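Local coordinates for periplasmic oligopeptide-binding protein (Burkholderia pseudomallei, PDB 3ZS6) that probably binds oligopeptides in the periplasm as the soluble receptor of an ABC transport system that takes up peptides, at residues P255-Y263 / E300-V311; G313-W322 / L456-Y467. One frame throughout, in Å; residues are numbered along the deposited sequence.

Contact 1: P255-Y263 / E300-V311; sequences PGLQLATYY and EVPMYGLMPKGV
Thr261 meets segment 300-311 with every atom of its side chain. Its CB lies 3.8 Å from Leu306 O, and two branches then divide the work. OG1, placed beside the backbone N (chi1 -56°), gives its hydrogen to Leu306 O over 2.8 Å; it reaches the oxygen from above the carbonyl plane, 38° out of it. The same OG1 is approached by Met303 CE at 3.2 Å and by the Pro308 ring at CG. CG2, which lies opposite the backbone N, rests 3.7 Å from Met303 CE and also faces Gly305 O. Threonine suits this buried place because one small residue offers a hydroxyl to a loop carbonyl and a methyl to its apolar surroundings. Met303, bent at its last torsion, brings its terminal methyl across both branches.

The strand 260-266 belongs to the large mixed sheet of this solute-binding protein, pairing with strands 401-407 and 470-480, so the loop packs against a sheet strand. An inverse gamma turn centred on Leu259 bends the chain just before it. Leu259 CD2 comes within 4.1 Å of Val311 CB and 4.4 Å of Pro308 CB, at the type II turn from Pro308 to Val311, where Gly310 accommodates a positive phi of 107°. Nearer the surface, Leu257 CD1 meets Val301 CG2 at 3.9 Å, the two side chains crossing at about a right angle.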
loop_
_atom_site.group_PDB
_atom_site.type_symbol
_atom_site.label_atom_id
_atom_site.label_comp_id
_atom_site.label_asym_id
_atom_site.label_seq_id
_atom_site.Cartn_x
_atom_site.Cartn_y
_atom_site.Cartn_z
ATOM N N PRO A 255 12.745 -15.103 -0.408
ATOM C CA PRO A 255 13.516 -13.871 -0.245
ATOM C C PRO A 255 13.265 -12.855 -1.350
ATOM O O PRO A 255 12.814 -13.218 -2.440
ATOM C CB PRO A 255 14.946 -14.372 -0.377
ATOM C CG PRO A 255 14.828 -15.438 -1.450
ATOM C CD PRO A 255 13.465 -16.089 -1.235
ATOM N N GLY A 256 13.590 -11.599 -1.058
ATOM C CA GLY A 256 13.604 -10.531 -2.042
ATOM C C GLY A 256 13.299 -9.177 -1.413
ATOM O O GLY A 256 12.945 -9.092 -0.236
ATOM N N LEU A 257 13.445 -8.115 -2.197
ATOM C CA LEU A 257 13.020 -6.788 -1.776
ATOM C C LEU A 257 11.694 -6.450 -2.458
ATOM O O LEU A 257 11.369 -6.994 -3.515
ATOM C CB LEU A 257 14.076 -5.747 -2.138
ATOM C CG LEU A 257 15.436 -5.836 -1.445
ATOM C CD1 LEU A 257 16.465 -4.991 -2.191
ATOM C CD2 LEU A 257 15.341 -5.417 0.016
ATOM N N GLN A 258 10.926 -5.556 -1.849
ATOM C CA GLN A 258 9.652 -5.137 -2.422
ATOM C C GLN A 258 9.721 -3.696 -2.904
ATOM O O GLN A 258 10.634 -2.963 -2.524
ATOM C CB GLN A 258 8.531 -5.303 -1.396
ATOM C CG GLN A 258 7.907 -6.694 -1.415
ATOM C CD GLN A 258 7.191 -7.034 -0.124
ATOM O OE1 GLN A 258 7.329 -6.331 0.877
ATOM N NE2 GLN A 258 6.426 -8.121 -0.138
ATOM N N LEU A 259 8.769 -3.302 -3.751
ATOM C CA LEU A 259 8.629 -1.902 -4.139
ATOM C C LEU A 259 7.824 -1.219 -3.041
ATOM O O LEU A 259 6.639 -0.921 -3.207
ATOM C CB LEU A 259 7.931 -1.756 -5.496
ATOM C CG LEU A 259 8.738 -2.129 -6.746
ATOM C CD1 LEU A 259 7.876 -2.053 -8.015
ATOM C CD2 LEU A 259 9.988 -1.251 -6.880
ATOM N N ALA A 260 8.474 -0.994 -1.907
ATOM C CA ALA A 260 7.780 -0.520 -0.722
ATOM C C ALA A 260 8.779 0.158 0.208
ATOM O O ALA A 260 9.922 -0.286 0.326
ATOM C CB ALA A 260 7.075 -1.699 -0.019
ATOM N N THR A 261 8.348 1.235 0.857
ATOM C CA THR A 261 9.243 2.048 1.680
ATOM C C THR A 261 8.726 2.174 3.111
ATOM O O THR A 261 7.554 2.485 3.336
ATOM C CB THR A 261 9.405 3.467 1.072
ATOM O OG1 THR A 261 9.869 3.360 -0.279
ATOM C CG2 THR A 261 10.396 4.318 1.881
ATOM N N TYR A 262 9.615 1.935 4.069
ATOM C CA TYR A 262 9.318 2.054 5.487
ATOM C C TYR A 262 9.787 3.445 5.913
ATOM O O TYR A 262 10.928 3.840 5.644
ATOM C CB TYR A 262 10.087 0.967 6.250
ATOM C CG TYR A 262 9.763 0.776 7.724
ATOM C CD1 TYR A 262 10.080 1.750 8.666
ATOM C CD2 TYR A 262 9.199 -0.410 8.179
ATOM C CE1 TYR A 262 9.807 1.558 10.019
ATOM C CE2 TYR A 262 8.932 -0.612 9.528
ATOM C CZ TYR A 262 9.239 0.373 10.444
ATOM O OH TYR A 262 8.973 0.176 11.788
ATOM N N TYR A 263 8.903 4.201 6.550
ATOM C CA TYR A 263 9.227 5.581 6.886
ATOM C C TYR A 263 8.423 6.107 8.067
ATOM O O TYR A 263 7.369 5.555 8.428
ATOM C CB TYR A 263 9.027 6.494 5.672
ATOM C CG TYR A 263 7.577 6.742 5.293
ATOM C CD1 TYR A 263 6.872 7.813 5.832
ATOM C CD2 TYR A 263 6.916 5.907 4.385
ATOM C CE1 TYR A 263 5.542 8.054 5.479
ATOM C CE2 TYR A 263 5.582 6.142 4.017
ATOM C CZ TYR A 263 4.907 7.216 4.571
ATOM O OH TYR A 263 3.598 7.462 4.226
ATOM N N GLU A 300 17.021 -5.479 4.347
ATOM C CA GLU A 300 16.488 -4.135 4.114
ATOM C C GLU A 300 17.594 -3.162 3.696
ATOM O O GLU A 300 18.700 -3.214 4.220
ATOM C CB GLU A 300 15.769 -3.608 5.360
ATOM C CG GLU A 300 14.469 -4.331 5.680
ATOM C CD GLU A 300 14.662 -5.547 6.565
ATOM O OE1 GLU A 300 15.824 -5.879 6.891
ATOM O OE2 GLU A 300 13.644 -6.170 6.937
ATOM N N VAL A 301 17.281 -2.272 2.759
ATOM C CA VAL A 301 18.266 -1.324 2.233
ATOM C C VAL A 301 17.997 0.106 2.718
ATOM O O VAL A 301 16.891 0.617 2.558
ATOM C CB VAL A 301 18.268 -1.339 0.686
ATOM C CG1 VAL A 301 19.219 -0.275 0.138
ATOM C CG2 VAL A 301 18.644 -2.724 0.169
ATOM N N PRO A 302 19.010 0.763 3.304
ATOM C CA PRO A 302 18.794 2.142 3.763
ATOM C C PRO A 302 18.157 3.016 2.685
ATOM O O PRO A 302 18.511 2.908 1.510
ATOM C CB PRO A 302 20.211 2.620 4.102
ATOM C CG PRO A 302 20.918 1.356 4.534
ATOM C CD PRO A 302 20.379 0.293 3.589
ATOM N N MET A 303 17.190 3.842 3.078
ATOM C CA MET A 303 16.544 4.766 2.145
ATOM C C MET A 303 16.469 6.178 2.722
ATOM O O MET A 303 16.335 6.353 3.937
ATOM C CB MET A 303 15.144 4.280 1.753
ATOM C CG MET A 303 15.142 3.134 0.747
ATOM S SD MET A 303 13.492 2.656 0.175
ATOM C CE MET A 303 12.988 4.109 -0.762
ATOM N N TYR A 304 16.532 7.172 1.839
ATOM C CA TYR A 304 16.523 8.579 2.232
ATOM C C TYR A 304 15.358 9.339 1.603
ATOM O O TYR A 304 15.038 10.452 2.015
ATOM C CB TYR A 304 17.860 9.233 1.853
ATOM C CG TYR A 304 19.011 8.485 2.467
ATOM C CD1 TYR A 304 19.409 8.745 3.771
ATOM C CD2 TYR A 304 19.660 7.474 1.769
ATOM C CE1 TYR A 304 20.446 8.045 4.355
ATOM C CE2 TYR A 304 20.701 6.764 2.346
ATOM C CZ TYR A 304 21.085 7.057 3.638
ATOM O OH TYR A 304 22.102 6.353 4.224
ATOM N N GLY A 305 14.741 8.731 0.594
ATOM C CA GLY A 305 13.558 9.285 -0.036
ATOM C C GLY A 305 12.477 8.221 -0.169
ATOM O O GLY A 305 12.573 7.148 0.444
ATOM N N LEU A 306 11.450 8.517 -0.961
ATOM C CA LEU A 306 10.300 7.622 -1.119
ATOM C C LEU A 306 10.480 6.573 -2.217
ATOM O O LEU A 306 9.893 5.497 -2.144
ATOM C CB LEU A 306 9.024 8.429 -1.393
ATOM C CG LEU A 306 8.560 9.415 -0.314
ATOM C CD1 LEU A 306 7.344 10.215 -0.803
ATOM C CD2 LEU A 306 8.248 8.691 0.994
ATOM N N MET A 307 11.271 6.894 -3.240
ATOM C CA MET A 307 11.429 6.005 -4.392
ATOM C C MET A 307 12.427 4.881 -4.116
ATOM O O MET A 307 13.618 5.134 -3.943
ATOM C CB MET A 307 11.893 6.784 -5.637
ATOM C CG MET A 307 11.031 7.976 -6.024
ATOM S SD MET A 307 9.379 7.517 -6.587
ATOM C CE MET A 307 8.592 9.123 -6.581
ATOM N N PRO A 308 11.948 3.628 -4.097
ATOM C CA PRO A 308 12.875 2.497 -3.962
ATOM C C PRO A 308 13.712 2.375 -5.231
ATOM O O PRO A 308 13.208 2.670 -6.314
ATOM C CB PRO A 308 11.948 1.277 -3.832
ATOM C CG PRO A 308 10.556 1.825 -3.639
ATOM C CD PRO A 308 10.551 3.196 -4.249
ATOM N N LYS A 309 14.973 1.975 -5.111
ATOM C CA LYS A 309 15.773 1.748 -6.305
ATOM C C LYS A 309 15.064 0.702 -7.163
ATOM O O LYS A 309 14.623 -0.330 -6.654
ATOM C CB LYS A 309 17.180 1.276 -5.936
ATOM C CG LYS A 309 18.066 0.980 -7.139
ATOM C CD LYS A 309 19.386 0.338 -6.731
ATOM C CE LYS A 309 20.245 1.283 -5.904
ATOM N NZ LYS A 309 21.601 0.711 -5.650
ATOM N N GLY A 310 14.924 0.976 -8.455
ATOM C CA GLY A 310 14.295 0.024 -9.353
ATOM C C GLY A 310 12.894 0.380 -9.824
ATOM O O GLY A 310 12.413 -0.174 -10.810
ATOM N N VAL A 311 12.227 1.296 -9.129
ATOM C CA VAL A 311 10.885 1.686 -9.536
ATOM C C VAL A 311 10.923 2.463 -10.856
ATOM O O VAL A 311 11.751 3.351 -11.038
ATOM C CB VAL A 311 10.182 2.524 -8.453
ATOM C CG1 VAL A 311 10.802 3.928 -8.368
ATOM C CG2 VAL A 311 8.688 2.599 -8.732
#

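Contact 2: G313-W322 / L456-Y467; sequences GVQRPFTPDW and LTQAHDLAMNDY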
loop_
_atom_site.group_PDB
_atom_site.type_symbol
_atom_site.label_atom_id
_atom_site.label_comp_id
_atom_site.label_asym_id
_atom_site.label_seq_id
_atom_site.Cartn_x
_atom_site.Cartn_y
_atom_site.Cartn_z
ATOM N N GLY A 313 9.986 5.103 -13.851
ATOM C CA GLY A 313 9.559 6.493 -13.874
ATOM C C GLY A 313 10.494 7.515 -13.239
ATOM O O GLY A 313 10.310 8.716 -13.433
ATOM N N VAL A 314 11.477 7.067 -12.463
ATOM C CA VAL A 314 12.545 7.969 -12.023
ATOM C C VAL A 314 13.904 7.405 -12.397
ATOM O O VAL A 314 14.040 6.207 -12.630
ATOM C CB VAL A 314 12.513 8.258 -10.505
ATOM C CG1 VAL A 314 11.299 9.102 -10.158
ATOM C CG2 VAL A 314 12.540 6.949 -9.699
ATOM N N GLN A 315 14.911 8.266 -12.457
ATOM C CA GLN A 315 16.226 7.831 -12.910
ATOM C C GLN A 315 16.987 7.118 -11.805
ATOM O O GLN A 315 17.833 6.270 -12.075
ATOM C CB GLN A 315 17.034 9.020 -13.434
ATOM C CG GLN A 315 16.302 9.827 -14.490
ATOM C CD GLN A 315 17.024 11.112 -14.845
ATOM O OE1 GLN A 315 17.573 11.790 -13.975
ATOM N NE2 GLN A 315 17.031 11.453 -16.130
ATOM N N ARG A 316 16.666 7.451 -10.560
ATOM C CA ARG A 316 17.431 6.982 -9.417
ATOM C C ARG A 316 16.764 7.448 -8.139
ATOM O O ARG A 316 15.965 8.386 -8.159
ATOM C CB ARG A 316 18.840 7.569 -9.469
ATOM C CG ARG A 316 18.841 9.066 -9.752
ATOM C CD ARG A 316 19.926 9.813 -8.983
ATOM N NE ARG A 316 19.882 11.246 -9.276
ATOM C CZ ARG A 316 19.125 12.125 -8.623
ATOM N NH1 ARG A 316 18.344 11.727 -7.623
ATOM N NH2 ARG A 316 19.149 13.405 -8.967
ATOM N N PRO A 317 17.092 6.795 -7.018
ATOM C CA PRO A 317 16.520 7.243 -5.749
ATOM C C PRO A 317 17.146 8.560 -5.308
ATOM O O PRO A 317 18.059 9.075 -5.961
ATOM C CB PRO A 317 16.894 6.120 -4.774
ATOM C CG PRO A 317 18.095 5.478 -5.380
ATOM C CD PRO A 317 17.911 5.581 -6.866
ATOM N N PHE A 318 16.629 9.102 -4.214
ATOM C CA PHE A 318 17.161 10.315 -3.621
ATOM C C PHE A 318 18.215 9.954 -2.574
ATOM O O PHE A 318 17.947 9.202 -1.637
ATOM C CB PHE A 318 16.021 11.121 -2.996
ATOM C CG PHE A 318 16.476 12.254 -2.123
ATOM C CD1 PHE A 318 16.881 13.459 -2.678
ATOM C CD2 PHE A 318 16.482 12.117 -0.747
ATOM C CE1 PHE A 318 17.282 14.513 -1.872
ATOM C CE2 PHE A 318 16.882 13.156 0.070
ATOM C CZ PHE A 318 17.286 14.362 -0.494
ATOM N N THR A 319 19.422 10.476 -2.752
ATOM C CA THR A 319 20.493 10.260 -1.789
ATOM C C THR A 319 21.090 11.599 -1.391
ATOM O O THR A 319 21.817 12.215 -2.167
ATOM C CB THR A 319 21.609 9.359 -2.350
ATOM O OG1 THR A 319 21.066 8.082 -2.705
ATOM C CG2 THR A 319 22.695 9.155 -1.311
ATOM N N PRO A 320 20.779 12.054 -0.173
ATOM C CA PRO A 320 21.261 13.346 0.321
ATOM C C PRO A 320 22.758 13.368 0.566
ATOM O O PRO A 320 23.398 12.348 0.864
ATOM C CB PRO A 320 20.532 13.496 1.654
ATOM C CG PRO A 320 20.348 12.086 2.112
ATOM C CD PRO A 320 20.020 11.327 0.858
ATOM N N ASP A 321 23.294 14.574 0.438
ATOM C CA ASP A 321 24.682 14.895 0.718
ATOM C C ASP A 321 25.211 14.196 1.967
ATOM O O ASP A 321 26.261 13.559 1.939
ATOM C CB ASP A 321 24.782 16.411 0.911
ATOM C CG ASP A 321 26.191 16.910 0.846
ATOM O OD1 ASP A 321 27.119 16.083 0.962
ATOM O OD2 ASP A 321 26.373 18.133 0.685
ATOM N N TRP A 322 24.472 14.326 3.065
ATOM C CA TRP A 322 24.939 13.881 4.373
ATOM C C TRP A 322 24.968 12.359 4.554
ATOM O O TRP A 322 25.502 11.859 5.546
ATOM C CB TRP A 322 24.110 14.544 5.481
ATOM C CG TRP A 322 22.619 14.429 5.289
ATOM C CD1 TRP A 322 21.789 15.363 4.740
ATOM C CD2 TRP A 322 21.787 13.317 5.650
ATOM N NE1 TRP A 322 20.493 14.902 4.730
ATOM C CE2 TRP A 322 20.465 13.651 5.286
ATOM C CE3 TRP A 322 22.034 12.072 6.236
ATOM C CZ2 TRP A 322 19.393 12.787 5.498
ATOM C CZ3 TRP A 322 20.968 11.216 6.448
ATOM C CH2 TRP A 322 19.663 11.577 6.079
ATOM N N LEU A 456 10.353 13.836 -13.120
ATOM C CA LEU A 456 9.865 13.194 -11.902
ATOM C C LEU A 456 10.980 13.067 -10.868
ATOM O O LEU A 456 10.745 13.188 -9.666
ATOM C CB LEU A 456 9.242 11.825 -12.197
ATOM C CG LEU A 456 7.949 11.822 -13.015
ATOM C CD1 LEU A 456 7.392 10.400 -13.111
ATOM C CD2 LEU A 456 6.915 12.771 -12.416
ATOM N N THR A 457 12.196 12.820 -11.346
ATOM C CA THR A 457 13.355 12.726 -10.475
ATOM C C THR A 457 13.611 14.085 -9.833
ATOM O O THR A 457 13.841 14.183 -8.622
ATOM C CB THR A 457 14.610 12.276 -11.252
ATOM O OG1 THR A 457 14.385 10.979 -11.815
ATOM C CG2 THR A 457 15.818 12.219 -10.336
ATOM N N GLN A 458 13.552 15.134 -10.649
ATOM C CA GLN A 458 13.737 16.492 -10.152
ATOM C C GLN A 458 12.695 16.827 -9.090
ATOM O O GLN A 458 13.031 17.344 -8.029
ATOM C CB GLN A 458 13.690 17.508 -11.293
ATOM C CG GLN A 458 13.851 18.944 -10.823
ATOM C CD GLN A 458 13.722 19.950 -11.949
ATOM O OE1 GLN A 458 13.503 19.585 -13.107
ATOM N NE2 GLN A 458 13.851 21.229 -11.610
ATOM N N ALA A 459 11.432 16.510 -9.372
ATOM C CA ALA A 459 10.349 16.735 -8.416
ATOM C C ALA A 459 10.509 15.928 -7.118
ATOM O O ALA A 459 10.261 16.451 -6.027
ATOM C CB ALA A 459 9.001 16.438 -9.061
ATOM N N HIS A 460 10.906 14.661 -7.232
ATOM C CA HIS A 460 11.112 13.838 -6.040
ATOM C C HIS A 460 12.221 14.426 -5.165
ATOM O O HIS A 460 12.014 14.650 -3.969
ATOM C CB HIS A 460 11.415 12.372 -6.391
ATOM C CG HIS A 460 11.648 11.497 -5.191
ATOM N ND1 HIS A 460 12.795 10.750 -5.023
ATOM C CD2 HIS A 460 10.886 11.263 -4.094
ATOM C CE1 HIS A 460 12.731 10.094 -3.876
ATOM N NE2 HIS A 460 11.582 10.390 -3.291
ATOM N N ASP A 461 13.385 14.681 -5.766
ATOM C CA ASP A 461 14.503 15.312 -5.059
ATOM C C ASP A 461 14.076 16.606 -4.372
ATOM O O ASP A 461 14.433 16.861 -3.220
ATOM C CB ASP A 461 15.656 15.641 -6.020
ATOM C CG ASP A 461 16.337 14.405 -6.586
ATOM O OD1 ASP A 461 16.097 13.281 -6.086
ATOM O OD2 ASP A 461 17.135 14.572 -7.534
ATOM N N LEU A 462 13.329 17.435 -5.093
ATOM C CA LEU A 462 12.893 18.716 -4.550
ATOM C C LEU A 462 12.071 18.508 -3.284
ATOM O O LEU A 462 12.303 19.165 -2.260
ATOM C CB LEU A 462 12.077 19.495 -5.584
ATOM C CG LEU A 462 11.693 20.919 -5.174
ATOM C CD1 LEU A 462 12.944 21.721 -4.838
ATOM C CD2 LEU A 462 10.877 21.616 -6.271
ATOM N N ALA A 463 11.112 17.589 -3.353
ATOM C CA ALA A 463 10.294 17.262 -2.188
ATOM C C ALA A 463 11.117 16.721 -1.014
ATOM O O ALA A 463 10.895 17.111 0.129
ATOM C CB ALA A 463 9.208 16.274 -2.563
ATOM N N MET A 464 12.044 15.803 -1.285
ATOM C CA MET A 464 12.784 15.156 -0.196
ATOM C C MET A 464 13.750 16.125 0.501
ATOM O O MET A 464 14.087 15.938 1.671
ATOM C CB MET A 464 13.529 13.907 -0.683
ATOM C CG MET A 464 12.629 12.758 -1.127
ATOM S SD MET A 464 11.488 12.168 0.141
ATOM C CE MET A 464 10.014 13.106 -0.259
ATOM N N ASN A 465 14.196 17.153 -0.218
ATOM C CA ASN A 465 15.012 18.195 0.398
ATOM C C ASN A 465 14.232 18.967 1.456
ATOM O O ASN A 465 14.812 19.664 2.288
ATOM C CB ASN A 465 15.588 19.141 -0.656
ATOM C CG ASN A 465 16.783 18.546 -1.377
ATOM O OD1 ASN A 465 17.718 18.047 -0.747
ATOM N ND2 ASN A 465 16.757 18.587 -2.701
ATOM N N ASP A 466 12.910 18.818 1.432
ATOM C CA ASP A 466 12.051 19.400 2.462
ATOM C C ASP A 466 11.803 18.438 3.635
ATOM O O ASP A 466 11.232 18.824 4.649
ATOM C CB ASP A 466 10.719 19.859 1.850
ATOM C CG ASP A 466 10.856 21.151 1.033
ATOM O OD1 ASP A 466 11.899 21.831 1.152
ATOM O OD2 ASP A 466 9.919 21.491 0.282
ATOM N N TYR A 467 12.238 17.186 3.490
ATOM C CA TYR A 467 12.057 16.168 4.541
ATOM C C TYR A 467 10.653 16.158 5.144
ATOM O O TYR A 467 10.489 16.217 6.360
ATOM C CB TYR A 467 13.137 16.321 5.622
ATOM C CG TYR A 467 14.509 16.197 5.017
ATOM C CD1 TYR A 467 15.082 14.955 4.826
ATOM C CD2 TYR A 467 15.195 17.320 4.559
ATOM C CE1 TYR A 467 16.315 14.824 4.234
ATOM C CE2 TYR A 467 16.438 17.201 3.969
ATOM C CZ TYR A 467 16.991 15.946 3.811
ATOM O OH TYR A 467 18.224 15.795 3.225
HETATM O O HOH W 1 14.846 10.849 -6.959
#
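Phe318 points its ring at helix 449-464, its CG anti to the backbone N (chi1 169°), and Met464 CB sits over the centre of one ring face, 3.5 Å from the centroid, in a CH-pi contact. The opposite face has Pro320 N of its own segment, displaced toward the rim; a flat apolar ring suits a place where a helix side chain lies against one face. Asp461 OD1 and Asn465 OD1 lie at the ring edge, near its plane.

Arg316 starts with CG between its backbone N and carbonyl carbon (chi1 47°) and bends at chi2, which brings the guanidinium to Asp461. NH1 and NH2 grip the carboxylate end-on, one to each oxygen on its syn lone pair, with NH2 to OD2 at 2.7 Å; the planes differ by only 2°. NH1 also bonds Pro317 O, which helps fix the group's rotation, and Thr457 CG2 lies over one guanidinium face. Thr457 OG1 accepts a nearly straight bond from Gln315 N (2.8 Å) while also bonding Ala453 O one turn back. A water joins Arg316 O, His460 ND1 and Asp461 OD1, while His460 NE2 is hydrogen-bonded to Leu306 N.

Past the helix, Tyr467 takes a positive phi, and its OH accepts the indole N-H of Trp322 NE1 at 2.9 Å. The loop thus lies along helix 449-464, whose other neighbours include helices 434-443 and 414-417, while Trp322 and Tyr467 touch helix 276-285.

Contact 1 is the more buried and lies nearer the centre of the chain; contact 2 is partly buried and farther out. The first sets a loop against strands of the large mixed sheet and relies on aliphatic packing with a single hydrogen bond across it. The second sets the loop that follows shortly after, 313-322, against helix 449-464, and its outer side can afford a charged pair and a water beside its aromatic core. They meet directly: His460 NE2 of contact 2 probably hydrogen-bonds Leu306 N of contact 1 at 3.0 Å, and Tyr304 packs on Pro320. Leu306 therefore links sheet and helix, its carbonyl facing the strand and its N-H the histidine.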